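Local atomic coordinates of tyrosine specific protein phosphatase (Trypanosoma cruzi, PDB entry 4AZ1), a protein that probably removes phosphate from phosphotyrosine residues of proteins by hydrolysing the phosphate ester. Residues A[45-53]-A[94-103]; A[251-260]-A[277-285]. All coordinates share one frame; numbering follows the deposited sequence.

Interaction 1: residues A[45-53]-A[94-103]; sequences NRHKNRYLD and QAPVVQGIPD. With FMT (formic acid), chain H.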
# COMPACT_ATOMS: atom_id res chain seq x y z
N ASN A 45 6.38 14.35 2.67
CA ASN A 45 5.96 12.99 2.33
C ASN A 45 6.62 12.45 1.07
O ASN A 45 5.97 11.78 0.27
CB ASN A 45 4.44 12.90 2.18
CG ASN A 45 3.75 12.66 3.50
OD1 ASN A 45 3.78 11.55 4.04
ND2 ASN A 45 3.11 13.69 4.02
N ARG A 46 7.91 12.71 0.90
CA ARG A 46 8.59 12.29 -0.32
C ARG A 46 8.69 10.77 -0.47
O ARG A 46 8.82 10.26 -1.58
CB ARG A 46 9.97 12.95 -0.46
CG ARG A 46 10.89 12.80 0.73
CD ARG A 46 12.27 13.32 0.36
NE ARG A 46 12.16 14.47 -0.54
CZ ARG A 46 13.16 14.96 -1.26
NH1 ARG A 46 14.37 14.41 -1.20
NH2 ARG A 46 12.95 16.00 -2.06
N HIS A 47 8.60 10.05 0.65
CA HIS A 47 8.58 8.59 0.63
C HIS A 47 7.40 8.09 -0.19
O HIS A 47 7.44 6.98 -0.72
CB HIS A 47 8.47 8.01 2.05
CG HIS A 47 9.71 8.17 2.88
ND1 HIS A 47 10.86 8.76 2.41
CD2 HIS A 47 9.96 7.81 4.16
CE1 HIS A 47 11.78 8.76 3.36
NE2 HIS A 47 11.26 8.20 4.44
N LYS A 48 6.35 8.90 -0.30
CA LYS A 48 5.15 8.48 -1.01
C LYS A 48 4.96 9.23 -2.31
O LYS A 48 3.94 9.08 -2.99
CB LYS A 48 3.91 8.63 -0.11
CG LYS A 48 3.88 7.61 1.02
CD LYS A 48 2.73 7.88 1.98
CE LYS A 48 2.69 6.82 3.08
NZ LYS A 48 1.74 7.19 4.17
N ASN A 49 5.94 10.06 -2.65
CA ASN A 49 5.90 10.73 -3.94
C ASN A 49 6.55 9.85 -5.00
O ASN A 49 7.68 9.38 -4.82
CB ASN A 49 6.59 12.09 -3.84
CG ASN A 49 5.80 13.07 -2.99
OD1 ASN A 49 4.58 12.94 -2.86
ND2 ASN A 49 6.48 14.06 -2.43
N ARG A 50 5.83 9.61 -6.10
CA ARG A 50 6.40 8.85 -7.21
C ARG A 50 7.56 9.62 -7.86
O ARG A 50 8.58 9.04 -8.25
CB ARG A 50 5.31 8.54 -8.23
CG ARG A 50 5.78 7.64 -9.39
CD ARG A 50 4.61 7.23 -10.32
NE ARG A 50 3.67 6.33 -9.63
CZ ARG A 50 3.86 5.03 -9.47
NH1 ARG A 50 4.94 4.45 -9.96
NH2 ARG A 50 2.96 4.29 -8.82
N TYR A 51 7.41 10.94 -7.98
CA TYR A 51 8.47 11.76 -8.57
C TYR A 51 8.85 12.86 -7.57
O TYR A 51 7.99 13.61 -7.10
CB TYR A 51 7.99 12.37 -9.89
CG TYR A 51 7.57 11.33 -10.90
CD1 TYR A 51 8.52 10.68 -11.69
CD2 TYR A 51 6.24 10.99 -11.06
CE1 TYR A 51 8.14 9.71 -12.62
CE2 TYR A 51 5.84 10.01 -12.01
CZ TYR A 51 6.81 9.38 -12.77
OH TYR A 51 6.46 8.42 -13.71
N LEU A 52 10.13 12.95 -7.27
CA LEU A 52 10.62 13.91 -6.27
C LEU A 52 10.21 15.37 -6.49
O LEU A 52 9.88 16.06 -5.52
CB LEU A 52 12.14 13.78 -6.13
CG LEU A 52 12.59 12.47 -5.47
CD1 LEU A 52 14.07 12.49 -5.15
CD2 LEU A 52 11.76 12.17 -4.21
N ASP A 53 10.19 15.83 -7.73
CA ASP A 53 9.86 17.23 -8.02
C ASP A 53 8.45 17.47 -8.58
O ASP A 53 8.17 18.54 -9.15
CB ASP A 53 10.91 17.84 -8.96
CG ASP A 53 11.10 17.02 -10.22
OD1 ASP A 53 10.32 16.06 -10.43
OD2 ASP A 53 12.02 17.34 -10.99
N GLN A 94 -1.28 11.68 -8.50
CA GLN A 94 -0.33 10.75 -9.12
C GLN A 94 -0.89 9.34 -9.00
O GLN A 94 -1.88 9.11 -8.27
CB GLN A 94 1.01 10.81 -8.36
CG GLN A 94 0.87 10.29 -6.93
CD GLN A 94 2.19 10.21 -6.16
OE1 GLN A 94 3.23 10.70 -6.61
NE2 GLN A 94 2.14 9.58 -4.99
N ALA A 95 -0.30 8.41 -9.73
CA ALA A 95 -0.54 6.99 -9.48
C ALA A 95 0.19 6.68 -8.16
O ALA A 95 1.41 6.87 -8.08
CB ALA A 95 0.03 6.12 -10.64
N PRO A 96 -0.55 6.24 -7.14
CA PRO A 96 0.09 5.98 -5.83
C PRO A 96 1.19 4.91 -5.94
O PRO A 96 1.04 3.95 -6.71
CB PRO A 96 -1.06 5.45 -4.96
CG PRO A 96 -2.07 4.87 -5.98
CD PRO A 96 -1.97 5.82 -7.17
N VAL A 97 2.28 5.10 -5.20
CA VAL A 97 3.32 4.08 -5.14
C VAL A 97 2.84 2.98 -4.19
O VAL A 97 1.86 3.18 -3.46
CB VAL A 97 4.67 4.66 -4.68
CG1 VAL A 97 5.08 5.81 -5.60
CG2 VAL A 97 4.59 5.14 -3.24
N VAL A 98 3.50 1.83 -4.22
CA VAL A 98 3.06 0.68 -3.42
C VAL A 98 2.79 1.05 -1.96
O VAL A 98 1.71 0.77 -1.43
CB VAL A 98 4.05 -0.50 -3.54
CG1 VAL A 98 3.77 -1.58 -2.49
CG2 VAL A 98 3.96 -1.09 -4.95
N GLN A 99 3.73 1.74 -1.33
CA GLN A 99 3.57 2.09 0.07
C GLN A 99 2.53 3.20 0.28
O GLN A 99 2.15 3.50 1.41
CB GLN A 99 4.91 2.46 0.71
CG GLN A 99 5.99 1.38 0.55
CD GLN A 99 5.67 0.05 1.24
OE1 GLN A 99 4.71 -0.06 2.01
NE2 GLN A 99 6.49 -0.96 0.97
N GLY A 100 2.05 3.80 -0.81
CA GLY A 100 1.05 4.85 -0.72
C GLY A 100 -0.33 4.37 -1.13
O GLY A 100 -1.32 5.10 -1.00
N ILE A 101 -0.41 3.14 -1.63
CA ILE A 101 -1.70 2.57 -2.02
C ILE A 101 -2.72 2.47 -0.86
O ILE A 101 -3.90 2.75 -1.08
CB ILE A 101 -1.53 1.22 -2.77
CG1 ILE A 101 -1.03 1.48 -4.19
CG2 ILE A 101 -2.86 0.43 -2.83
CD1 ILE A 101 -0.61 0.19 -4.92
N PRO A 102 -2.27 2.10 0.36
CA PRO A 102 -3.29 2.05 1.42
C PRO A 102 -3.91 3.42 1.66
O PRO A 102 -5.13 3.51 1.90
CB PRO A 102 -2.50 1.60 2.65
CG PRO A 102 -1.30 0.88 2.11
CD PRO A 102 -0.97 1.59 0.83
N ASP A 103 -3.09 4.47 1.61
CA ASP A 103 -3.59 5.85 1.71
C ASP A 103 -4.60 6.15 0.61
O ASP A 103 -5.64 6.78 0.84
CB ASP A 103 -2.43 6.83 1.58
CG ASP A 103 -1.34 6.60 2.61
OD1 ASP A 103 -0.65 5.55 2.52
OD2 ASP A 103 -1.19 7.47 3.49
C FMT H . -1.48 9.03 -4.76
O1 FMT H . -0.69 9.72 -4.10
O2 FMT H . -2.38 9.48 -5.49
O HOH W 1 1.76 7.18 -3.11
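Arg50 grips Ala95 side-on: NE and NH2 approach Ala95 O from one face of its carbonyl plane, with NE at 2.8 Å and NH2 at 3.1 Å. A bend at chi3 (-68°) turns the guanidinium edge to this oxygen, while Val97 CG1 lies over the centre of one face, 4.1 Å above it. NH2 also makes a weak bond to Pro96 O and a salt bridge to Asp131. Gln94 suits its place because its flat amide can both give and take. Its OE1 receives Arg50 N at 2.9 Å in a nearly straight bond, and NE2 donates to Lys48 O at 2.7 Å, within the carbonyl plane. Lys48 and Arg50 belong to the KNRY motif, which forms the phosphotyrosine-recognition loop in classical tyrosine phosphatases and probably does so here, held against the segment that follows strand 90-93. Tyr51 of the same motif bonds through OH to Ser227 of the HCSAGIGR signature. Gln94 NE2 also donates to a formic acid molecule, probably from the crystallisation liquor. Farther along, the extended Lys48 chain crosses Asp103 at about a right angle, and NZ meets OD2 on its syn side at 3.0 Å in a salt bridge.

Interaction 2: residues A[251-260]-A[277-285]; sequences LTDTTVYDVV and YFVIYLTLM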
# COMPACT_ATOMS: atom_id res chain seq x y z
N LEU A 251 -18.09 28.95 -24.68
CA LEU A 251 -16.79 28.81 -25.34
C LEU A 251 -16.35 30.15 -25.92
O LEU A 251 -17.13 30.83 -26.60
CB LEU A 251 -16.89 27.78 -26.47
CG LEU A 251 -15.60 27.30 -27.13
CD1 LEU A 251 -14.65 26.68 -26.10
CD2 LEU A 251 -15.92 26.29 -28.23
N THR A 252 -15.12 30.56 -25.63
CA THR A 252 -14.58 31.77 -26.24
C THR A 252 -13.24 31.44 -26.87
O THR A 252 -12.75 30.32 -26.74
CB THR A 252 -14.37 32.91 -25.22
OG1 THR A 252 -13.28 32.57 -24.36
CG2 THR A 252 -15.66 33.18 -24.40
N ASP A 253 -12.63 32.43 -27.52
CA ASP A 253 -11.35 32.24 -28.18
C ASP A 253 -10.23 31.92 -27.18
O ASP A 253 -9.19 31.40 -27.55
CB ASP A 253 -11.02 33.49 -29.03
CG ASP A 253 -9.74 33.35 -29.83
OD1 ASP A 253 -9.44 32.24 -30.34
OD2 ASP A 253 -9.03 34.37 -29.95
N THR A 254 -10.47 32.21 -25.90
CA THR A 254 -9.46 32.04 -24.86
C THR A 254 -9.77 30.93 -23.87
O THR A 254 -9.00 30.69 -22.93
CB THR A 254 -9.25 33.36 -24.07
OG1 THR A 254 -10.46 33.71 -23.39
CG2 THR A 254 -8.83 34.50 -24.99
N THR A 255 -10.89 30.24 -24.07
CA THR A 255 -11.33 29.18 -23.15
C THR A 255 -10.26 28.14 -22.80
O THR A 255 -10.08 27.81 -21.62
CB THR A 255 -12.57 28.43 -23.68
OG1 THR A 255 -13.65 29.34 -23.84
CG2 THR A 255 -12.99 27.33 -22.71
N VAL A 256 -9.53 27.63 -23.79
CA VAL A 256 -8.56 26.57 -23.49
C VAL A 256 -7.41 27.09 -22.65
O VAL A 256 -7.03 26.47 -21.64
CB VAL A 256 -7.98 25.89 -24.75
CG1 VAL A 256 -7.10 24.71 -24.34
CG2 VAL A 256 -9.10 25.39 -25.64
N TYR A 257 -6.84 28.22 -23.06
CA TYR A 257 -5.81 28.87 -22.28
C TYR A 257 -6.34 29.18 -20.87
O TYR A 257 -5.68 28.87 -19.88
CB TYR A 257 -5.32 30.14 -22.99
CG TYR A 257 -4.11 30.74 -22.31
CD1 TYR A 257 -2.85 30.25 -22.59
CD2 TYR A 257 -4.24 31.77 -21.39
CE1 TYR A 257 -1.73 30.77 -21.96
CE2 TYR A 257 -3.12 32.31 -20.76
CZ TYR A 257 -1.87 31.79 -21.05
OH TYR A 257 -0.75 32.29 -20.44
N ASP A 258 -7.52 29.78 -20.77
CA ASP A 258 -8.07 30.17 -19.46
C ASP A 258 -8.29 28.97 -18.52
O ASP A 258 -7.95 29.01 -17.34
CB ASP A 258 -9.36 30.95 -19.63
CG ASP A 258 -9.13 32.31 -20.27
OD1 ASP A 258 -8.03 32.87 -20.09
OD2 ASP A 258 -10.06 32.82 -20.94
N VAL A 259 -8.86 27.90 -19.08
CA VAL A 259 -9.11 26.68 -18.33
C VAL A 259 -7.81 26.06 -17.82
O VAL A 259 -7.71 25.70 -16.64
CB VAL A 259 -9.84 25.65 -19.21
CG1 VAL A 259 -9.62 24.24 -18.70
CG2 VAL A 259 -11.33 25.98 -19.26
N VAL A 260 -6.81 25.96 -18.68
CA VAL A 260 -5.54 25.38 -18.26
C VAL A 260 -4.86 26.29 -17.24
O VAL A 260 -4.28 25.82 -16.26
CB VAL A 260 -4.64 25.04 -19.46
CG1 VAL A 260 -3.26 24.55 -18.99
CG2 VAL A 260 -5.31 23.95 -20.28
N TYR A 277 -1.58 19.65 -24.37
CA TYR A 277 -2.36 20.89 -24.46
C TYR A 277 -3.08 20.93 -25.81
O TYR A 277 -4.26 21.31 -25.92
CB TYR A 277 -1.41 22.09 -24.28
CG TYR A 277 -2.08 23.46 -24.34
CD1 TYR A 277 -2.91 23.90 -23.30
CD2 TYR A 277 -1.86 24.31 -25.41
CE1 TYR A 277 -3.52 25.16 -23.35
CE2 TYR A 277 -2.47 25.57 -25.47
CZ TYR A 277 -3.29 25.99 -24.43
OH TYR A 277 -3.88 27.24 -24.47
N PHE A 278 -2.35 20.52 -26.84
CA PHE A 278 -2.93 20.40 -28.17
C PHE A 278 -4.18 19.50 -28.18
O PHE A 278 -5.19 19.85 -28.80
CB PHE A 278 -1.88 19.84 -29.13
CG PHE A 278 -1.92 20.46 -30.48
CD1 PHE A 278 -3.14 20.65 -31.13
CD2 PHE A 278 -0.75 20.88 -31.10
CE1 PHE A 278 -3.19 21.24 -32.39
CE2 PHE A 278 -0.79 21.48 -32.36
CZ PHE A 278 -2.01 21.66 -33.01
N VAL A 279 -4.13 18.38 -27.46
CA VAL A 279 -5.27 17.45 -27.44
C VAL A 279 -6.58 18.14 -27.00
O VAL A 279 -7.66 17.81 -27.51
CB VAL A 279 -4.98 16.16 -26.61
CG1 VAL A 279 -6.23 15.25 -26.53
CG2 VAL A 279 -3.84 15.37 -27.23
N ILE A 280 -6.51 19.12 -26.09
CA ILE A 280 -7.74 19.81 -25.70
C ILE A 280 -8.37 20.52 -26.90
O ILE A 280 -9.57 20.41 -27.11
CB ILE A 280 -7.55 20.79 -24.52
CG1 ILE A 280 -6.90 20.08 -23.33
CG2 ILE A 280 -8.91 21.40 -24.10
CD1 ILE A 280 -6.36 21.04 -22.28
N TYR A 281 -7.57 21.22 -27.71
CA TYR A 281 -8.11 21.81 -28.95
C TYR A 281 -8.69 20.75 -29.89
O TYR A 281 -9.72 20.98 -30.53
CB TYR A 281 -7.05 22.63 -29.69
CG TYR A 281 -6.85 24.03 -29.15
CD1 TYR A 281 -7.66 25.07 -29.54
CD2 TYR A 281 -5.82 24.31 -28.25
CE1 TYR A 281 -7.48 26.37 -29.05
CE2 TYR A 281 -5.62 25.59 -27.75
CZ TYR A 281 -6.46 26.62 -28.17
OH TYR A 281 -6.26 27.90 -27.68
N LEU A 282 -8.00 19.61 -30.01
CA LEU A 282 -8.44 18.53 -30.89
C LEU A 282 -9.80 17.96 -30.47
O LEU A 282 -10.64 17.65 -31.31
CB LEU A 282 -7.42 17.39 -30.92
CG LEU A 282 -6.06 17.80 -31.47
CD1 LEU A 282 -5.06 16.63 -31.47
CD2 LEU A 282 -6.22 18.39 -32.86
N THR A 283 -10.01 17.81 -29.16
CA THR A 283 -11.31 17.31 -28.71
C THR A 283 -12.42 18.32 -29.03
O THR A 283 -13.54 17.93 -29.36
CB THR A 283 -11.33 16.93 -27.20
OG1 THR A 283 -11.40 18.12 -26.40
CG2 THR A 283 -10.11 16.15 -26.83
N LEU A 284 -12.10 19.61 -28.94
CA LEU A 284 -13.10 20.63 -29.24
C LEU A 284 -13.46 20.55 -30.71
O LEU A 284 -14.63 20.55 -31.08
CB LEU A 284 -12.60 22.04 -28.88
CG LEU A 284 -12.60 22.40 -27.39
CD1 LEU A 284 -11.91 23.72 -27.17
CD2 LEU A 284 -14.04 22.45 -26.81
N MET A 285 -12.43 20.46 -31.54
CA MET A 285 -12.63 20.35 -32.98
C MET A 285 -13.47 19.13 -33.34
O MET A 285 -14.43 19.25 -34.10
CB MET A 285 -11.28 20.34 -33.70
CG MET A 285 -10.52 21.66 -33.56
SD MET A 285 -8.84 21.57 -34.23
CE MET A 285 -9.20 21.63 -36.00
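Val256 spreads over one face of the Tyr281 ring, its CG2 3.9 Å from the ring centroid and only 12° off the normal, a CH-pi contact. The beta-branched side chain serves well here because its two methyls can be shared between different neighbours. CG1, anti to the backbone N (chi1 -174°), is directed at Tyr277 and Ile280, and comes within 3.8 Å of Ile280 CG2. CG2 instead slides past Leu284, approaching its CD1 to 3.6 Å. Val256 is thus a knob in a hole lined by Tyr277, Ile280, Tyr281 and Leu284. One turn on, Val260 repeats the theme: CG2 sits at the edge of the Tyr277 ring, near CE1, and packs 3.7 Å from Ile280 CD1. At the other end Leu251 adds a looser contact, CD1 to CD1 of Leu284.

The tyrosines offer broad apolar rings to the valines and carry their hydroxyls to polar partners beyond. Tyr277 OH passes beside the backbone of Tyr257, 3.3 Å from its CA, and is hydrogen-bonded to Glu24. Tyr281 OH bonds to the same carboxylate and to Arg20, and its ring stacks with Phe9, so the N-terminal part of the chain, helix 14-30 included, joins this core.

The short segments 255-260 and 277-285 run obliquely antiparallel, 133° between their N-to-C directions, the axes coming within 10.5 Å. A single valine knob set in a hole of the next helix thus joins two consecutive helices of the bundle that follows the signature loop in the classical tyrosine phosphatase fold.

Following the chain from its N terminus, interaction 1 is met first. It brings the loop after helix 40-44 onto the segment leading into helix 101-110, and so closes a loop of 40 residues that contains strands 79-82 and 90-93 at one side of the mixed sheet. Interaction 2 opens only much later and closes a shorter loop, with 16 residues between its segments: the rest of helix 255-266, the connection and the start of helix 274-288. The two are therefore in series, neither nested nor crossed. The centres of interactions 1 and 2 are 31 Å apart, on opposite sides of the chain's centre. One ties the probable recognition loop to the segment between strand 90-93 and helix 101-110; the other fastens together late helices.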